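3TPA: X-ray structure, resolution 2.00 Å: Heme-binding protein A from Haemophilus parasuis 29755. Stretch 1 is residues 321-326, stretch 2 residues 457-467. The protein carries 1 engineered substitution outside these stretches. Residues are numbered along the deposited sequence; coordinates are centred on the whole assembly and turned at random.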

ATOM      1  N   VAL A 321       2.002  -2.596  11.859  1.00 21.31           N
ATOM      2  CA  VAL A 321       3.339  -2.776  11.284  1.00 16.48           C
ATOM      3  C   VAL A 321       4.358  -3.272  12.305  1.00 11.03           C
ATOM      4  O   VAL A 321       4.358  -2.835  13.451  1.00 14.26           O
ATOM      5  N   LEU A 322       5.229  -4.184  11.873  1.00 12.38           N
ATOM      6  CA  LEU A 322       6.305  -4.717  12.709  1.00 14.87           C
ATOM      7  C   LEU A 322       7.180  -3.594  13.265  1.00 19.94           C
ATOM      8  O   LEU A 322       7.575  -2.697  12.525  1.00 22.24           O
ATOM      9  N   GLY A 323       7.492  -3.650  14.556  1.00 14.27           N
ATOM     10  CA  GLY A 323       8.310  -2.631  15.188  1.00 15.02           C
ATOM     11  C   GLY A 323       7.549  -1.515  15.903  1.00 20.40           C
ATOM     12  O   GLY A 323       8.150  -0.687  16.583  1.00 18.64           O
ATOM     13  N   TYR A 324       6.229  -1.479  15.739  1.00 20.00           N
ATOM     14  CA  TYR A 324       5.401  -0.483  16.413  1.00 16.02           C
ATOM     15  C   TYR A 324       5.746  -0.427  17.892  1.00 22.63           C
ATOM     16  O   TYR A 324       5.959  -1.470  18.511  1.00 21.34           O
ATOM     17  N   ASN A 325       5.784   0.781  18.458  1.00 21.82           N
ATOM     18  CA  ASN A 325       6.151   0.959  19.867  1.00 22.54           C
ATOM     19  C   ASN A 325       5.086   1.711  20.650  1.00 26.54           C
ATOM     20  O   ASN A 325       4.997   2.930  20.563  1.00 25.86           O
ATOM     21  N   PRO A 326       4.294   0.980  21.450  1.00 29.04           N
ATOM     22  CA  PRO A 326       3.158   1.597  22.153  1.00 30.89           C
ATOM     23  C   PRO A 326       3.569   2.629  23.216  1.00 34.28           C
ATOM     24  O   PRO A 326       2.711   3.345  23.720  1.00 40.26           O
ATOM     25  N   ASP A 457      15.038 -12.991  11.278  1.00 20.18           N
ATOM     26  CA  ASP A 457      14.243 -13.272  12.458  1.00 19.45           C
ATOM     27  C   ASP A 457      13.321 -12.117  12.826  1.00 21.05           C
ATOM     28  O   ASP A 457      13.764 -10.982  12.981  1.00 19.80           O
ATOM     29  N   THR A 458      12.034 -12.417  12.977  1.00 21.76           N
ATOM     30  CA  THR A 458      11.024 -11.372  13.160  1.00 19.23           C
ATOM     31  C   THR A 458      11.224 -10.543  14.421  1.00 21.68           C
ATOM     32  O   THR A 458      11.261  -9.320  14.358  1.00 23.41           O
ATOM     33  N   GLN A 459      11.351 -11.200  15.567  1.00 20.67           N
ATOM     34  CA  GLN A 459      11.520 -10.456  16.816  1.00 27.46           C
ATOM     35  C   GLN A 459      12.849  -9.697  16.868  1.00 26.03           C
ATOM     36  O   GLN A 459      12.965  -8.671  17.522  1.00 21.44           O
ATOM     37  N   THR A 460      13.862 -10.212  16.193  1.00 23.01           N
ATOM     38  CA  THR A 460      15.134  -9.511  16.192  1.00 24.78           C
ATOM     39  C   THR A 460      14.978  -8.216  15.393  1.00 20.97           C
ATOM     40  O   THR A 460      15.462  -7.165  15.824  1.00 17.86           O
ATOM     41  N   ARG A 461      14.276  -8.300  14.255  1.00 20.91           N
ATOM     42  CA  ARG A 461      13.937  -7.124  13.440  1.00 15.64           C
ATOM     43  C   ARG A 461      13.117  -6.087  14.220  1.00 17.95           C
ATOM     44  O   ARG A 461      13.379  -4.881  14.155  1.00 16.81           O
ATOM     45  N   ALA A 462      12.117  -6.561  14.954  1.00 20.87           N
ATOM     46  CA  ALA A 462      11.229  -5.664  15.678  1.00 17.89           C
ATOM     47  C   ALA A 462      11.990  -4.798  16.674  1.00 20.83           C
ATOM     48  O   ALA A 462      11.750  -3.596  16.776  1.00 20.28           O
ATOM     49  N   LYS A 463      12.916  -5.404  17.405  1.00 21.19           N
ATOM     50  CA  LYS A 463      13.710  -4.658  18.372  1.00 22.10           C
ATOM     51  C   LYS A 463      14.617  -3.652  17.671  1.00 21.42           C
ATOM     52  O   LYS A 463      14.796  -2.531  18.133  1.00 23.66           O
ATOM     53  N   LEU A 464      15.186  -4.049  16.545  1.00 16.25           N
ATOM     54  CA  LEU A 464      16.034  -3.135  15.794  1.00 21.86           C
ATOM     55  C   LEU A 464      15.212  -1.929  15.328  1.00 18.34           C
ATOM     56  O   LEU A 464      15.653  -0.786  15.453  1.00 14.83           O
ATOM     57  N   TYR A 465      14.009  -2.186  14.813  1.00 17.34           N
ATOM     58  CA  TYR A 465      13.151  -1.095  14.357  1.00 19.15           C
ATOM     59  C   TYR A 465      12.727  -0.196  15.504  1.00 15.98           C
ATOM     60  O   TYR A 465      12.689   1.029  15.363  1.00 11.56           O
ATOM     61  N   GLN A 466      12.440  -0.792  16.657  1.00 13.42           N
ATOM     62  CA  GLN A 466      12.054   0.036  17.796  1.00 14.60           C
ATOM     63  C   GLN A 466      13.187   0.978  18.183  1.00 20.72           C
ATOM     64  O   GLN A 466      12.950   2.131  18.549  1.00 17.97           O
ATOM     65  N   GLN A 467      14.417   0.468  18.100  1.00 18.07           N
ATOM     66  CA  GLN A 467      15.586   1.257  18.397  1.00 17.69           C
ATOM     67  C   GLN A 467      15.773   2.378  17.395  1.00 14.56           C
ATOM     68  O   GLN A 467      16.067   3.514  17.787  1.00 11.50           O
TER

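The most unusual feature of this contact is a residue without a side chain at the nearest CA-to-CA approach: the CA atoms of Gly323 and Ala462 lie only 4.2 Å apart. Two independent lines of evidence explain the glycine. Its phi/psi of 96/-8, adopted within the type II turn from Val321 to Tyr324, would jam a CB against the carbonyl oxygen of the preceding residue. An ideal CB built on Gly323 would also fall 2.8 Å from Tyr465 CB, a clash. With no such atom present, Gly323 CA rests 3.9 Å from Ala462 O and 4.1 Å from Tyr465 CB, so the turn lies directly against the helix. The turn is closed by Tyr324 N donating to Val321 O at 3.3 Å.

Leu322, at the other central position of the turn, supplies the main apolar contact. Its CA-to-CB bond points toward the helix, and chi1 of -177° (t) with chi2 of 70° (p) carries both methyls to it. CD1 approaches Thr458 CG2 at 3.6 Å and Ala462 CB at 3.7 Å, which places it between residues one helical turn apart. CD2 lies 3.8 Å from Arg461 NH1, meeting the guanidinium obliquely. The 108 Å² covered on Leu322 is the largest area for any residue in the contact. Thr458 (chi1 -58°, m) and Ala462 both have sideways CA-to-CB bonds, yet each brings a methyl within reach of Leu322 CD1.

Arg461 also starts sideways, with chi1 m, chi2 t and chi3 p. Its NH2 makes a weak hydrogen bond to Tyr465 OH, 2.9 Å long but with an N-H...acceptor angle of 124°; its guanidinium nitrogens also bond elsewhere in the structure. Tyr465 points its CA-to-CB bond toward the turn, and it is its CB that comes nearest Gly323, while with chi1 of -72° (m) the ring runs on alongside Arg461, and its OH accepts the weak bond.

Gln466 provides the polar link. Its CA-to-CB bond is sideways, but chi1 m and chi2 t extend the chain so that its end comes nearer. On the way, CG passes 3.2 Å from Gly323 O; at the tip, NE2 donates to Tyr324 O at 3.1 Å with an angle of 156°, the sole direct hydrogen bond across the stretches. The acceptor is a main-chain carbonyl; the Tyr324 CA-to-CB bond points away, chi1 is -180° (t), and even its CB stays 6.1 Å from Gln466 NE2.

Asn325 points toward the helix with chi1 at 179° (t), its CB 4.0 Å from Gln466 NE2. Its amide works through water 1, which accepts from Asn325 ND2 at 3.0 Å and donates to Gln466 O at 2.8 Å. Gln466 is thus tied to the loop twice, through its side chain directly and through its backbone by water.

The helix start is secured apart from the interface: N-cap Asp457 OD2 accepts from Thr460 N at 3.1 Å and from Thr460 OG1 at 2.7 Å. Altogether, 365 Å² is buried between the two stretches, both sides summed.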

ATOM      1  CB  VAL A 321       3.864  -1.478  10.604  1.00 16.52           C
ATOM      2  CG1 VAL A 321       5.225  -1.715   9.999  1.00 14.65           C
ATOM      3  CG2 VAL A 321       2.908  -0.999   9.518  1.00 14.31           C
ATOM      4  CB  LEU A 322       7.180  -5.681  11.897  1.00 16.25           C
ATOM      5  CG  LEU A 322       8.286  -6.344  12.730  1.00 20.74           C
ATOM      6  CD1 LEU A 322       7.667  -7.332  13.711  1.00 26.64           C
ATOM      7  CD2 LEU A 322       9.310  -7.033  11.857  1.00 20.83           C
ATOM      8  CB  TYR A 324       3.913  -0.825  16.261  1.00 18.28           C
ATOM      9  CG  TYR A 324       3.009   0.185  16.936  1.00 24.76           C
ATOM     10  CD1 TYR A 324       2.647   1.361  16.287  1.00 27.93           C
ATOM     11  CD2 TYR A 324       2.528  -0.030  18.219  1.00 25.92           C
ATOM     12  CE1 TYR A 324       1.827   2.292  16.894  1.00 26.80           C
ATOM     13  CE2 TYR A 324       1.701   0.903  18.840  1.00 28.25           C
ATOM     14  CZ  TYR A 324       1.355   2.057  18.168  1.00 31.21           C
ATOM     15  OH  TYR A 324       0.539   2.983  18.778  1.00 33.51           O
ATOM     16  CB  ASN A 325       7.499   1.678  20.008  1.00 15.42           C
ATOM     17  CG  ASN A 325       7.898   1.906  21.453  1.00 21.20           C
ATOM     18  OD1 ASN A 325       7.247   1.419  22.380  1.00 22.38           O
ATOM     19  ND2 ASN A 325       8.985   2.644  21.653  1.00 21.58           N
ATOM     20  CB  PRO A 326       2.450   0.400  22.802  1.00 28.19           C
ATOM     21  CG  PRO A 326       3.504  -0.651  22.916  1.00 28.51           C
ATOM     22  CD  PRO A 326       4.440  -0.452  21.762  1.00 20.71           C
ATOM     23  CB  ASP A 457      15.148 -13.613  13.636  1.00 26.29           C
ATOM     24  CG  ASP A 457      14.369 -13.983  14.869  1.00 24.38           C
ATOM     25  OD1 ASP A 457      13.661 -15.004  14.810  1.00 25.80           O
ATOM     26  OD2 ASP A 457      14.475 -13.272  15.891  1.00 26.84           O
ATOM     27  CB  THR A 458       9.608 -11.948  13.178  1.00 23.88           C
ATOM     28  OG1 THR A 458       9.374 -12.652  11.955  1.00 28.54           O
ATOM     29  CG2 THR A 458       8.587 -10.816  13.312  1.00 26.68           C
ATOM     30  CB  GLN A 459      11.377 -11.367  18.041  1.00 32.94           C
ATOM     31  CG  GLN A 459       9.952 -11.842  18.290  1.00 47.03           C
ATOM     32  CD  GLN A 459       8.920 -10.717  18.196  1.00 55.29           C
ATOM     33  OE1 GLN A 459       9.012  -9.705  18.894  1.00 60.23           O
ATOM     34  NE2 GLN A 459       7.932 -10.899  17.330  1.00 54.95           N
ATOM     35  CB  THR A 460      16.311 -10.384  15.662  1.00 22.65           C
ATOM     36  OG1 THR A 460      16.448 -11.554  16.480  1.00 22.62           O
ATOM     37  CG2 THR A 460      17.636  -9.600  15.710  1.00 21.57           C
ATOM     38  CB  ARG A 461      13.136  -7.529  12.198  1.00 15.04           C
ATOM     39  CG  ARG A 461      13.826  -8.489  11.248  1.00 22.06           C
ATOM     40  CD  ARG A 461      13.006  -8.663   9.971  1.00 15.62           C
ATOM     41  NE  ARG A 461      13.112  -7.474   9.142  1.00 15.46           N
ATOM     42  CZ  ARG A 461      12.132  -6.946   8.426  1.00 18.49           C
ATOM     43  NH1 ARG A 461      10.924  -7.496   8.393  1.00 15.98           N
ATOM     44  NH2 ARG A 461      12.376  -5.854   7.722  1.00 12.54           N
ATOM     45  CB  ALA A 462      10.128  -6.441  16.370  1.00 19.64           C
ATOM     46  CB  LYS A 463      14.535  -5.599  19.246  1.00 31.93           C
ATOM     47  CG  LYS A 463      13.692  -6.486  20.158  1.00 50.38           C
ATOM     48  CD  LYS A 463      14.559  -7.149  21.229  1.00 62.90           C
ATOM     49  CE  LYS A 463      13.805  -8.238  21.984  1.00 65.16           C
ATOM     50  NZ  LYS A 463      13.652  -9.480  21.177  1.00 67.25           N
ATOM     51  CB  LEU A 464      16.698  -3.850  14.607  1.00 21.08           C
ATOM     52  CG  LEU A 464      17.812  -4.864  14.922  1.00 18.25           C
ATOM     53  CD1 LEU A 464      18.194  -5.626  13.666  1.00 14.53           C
ATOM     54  CD2 LEU A 464      19.054  -4.195  15.536  1.00 20.89           C
ATOM     55  CB  TYR A 465      11.949  -1.601  13.528  1.00 17.12           C
ATOM     56  CG  TYR A 465      12.390  -2.090  12.168  1.00 14.09           C
ATOM     57  CD1 TYR A 465      13.076  -1.246  11.310  1.00 15.33           C
ATOM     58  CD2 TYR A 465      12.166  -3.399  11.759  1.00 14.93           C
ATOM     59  CE1 TYR A 465      13.507  -1.669  10.080  1.00 13.58           C
ATOM     60  CE2 TYR A 465      12.588  -3.839  10.509  1.00 12.45           C
ATOM     61  CZ  TYR A 465      13.261  -2.964   9.679  1.00 19.37           C
ATOM     62  OH  TYR A 465      13.710  -3.373   8.446  1.00 15.85           O
ATOM     63  CB  GLN A 466      11.628  -0.816  18.985  1.00 17.21           C
ATOM     64  CG  GLN A 466      10.245  -1.429  18.820  1.00 29.77           C
ATOM     65  CD  GLN A 466       9.735  -2.071  20.095  1.00 43.39           C
ATOM     66  OE1 GLN A 466      10.519  -2.471  20.955  1.00 44.93           O
ATOM     67  NE2 GLN A 466       8.415  -2.160  20.229  1.00 44.10           N
ATOM     68  CB  GLN A 467      16.843   0.387  18.424  1.00 21.53           C
ATOM     69  CG  GLN A 467      16.926  -0.528  19.618  1.00 33.50           C
ATOM     70  CD  GLN A 467      18.237  -1.276  19.691  1.00 39.81           C
ATOM     71  OE1 GLN A 467      19.132  -1.076  18.872  1.00 36.79           O
ATOM     72  NE2 GLN A 467      18.362  -2.136  20.690  1.00 46.55           N
TER
HETATM   73  O   HOH W   1      10.282   2.830  18.943  1.00 18.16           O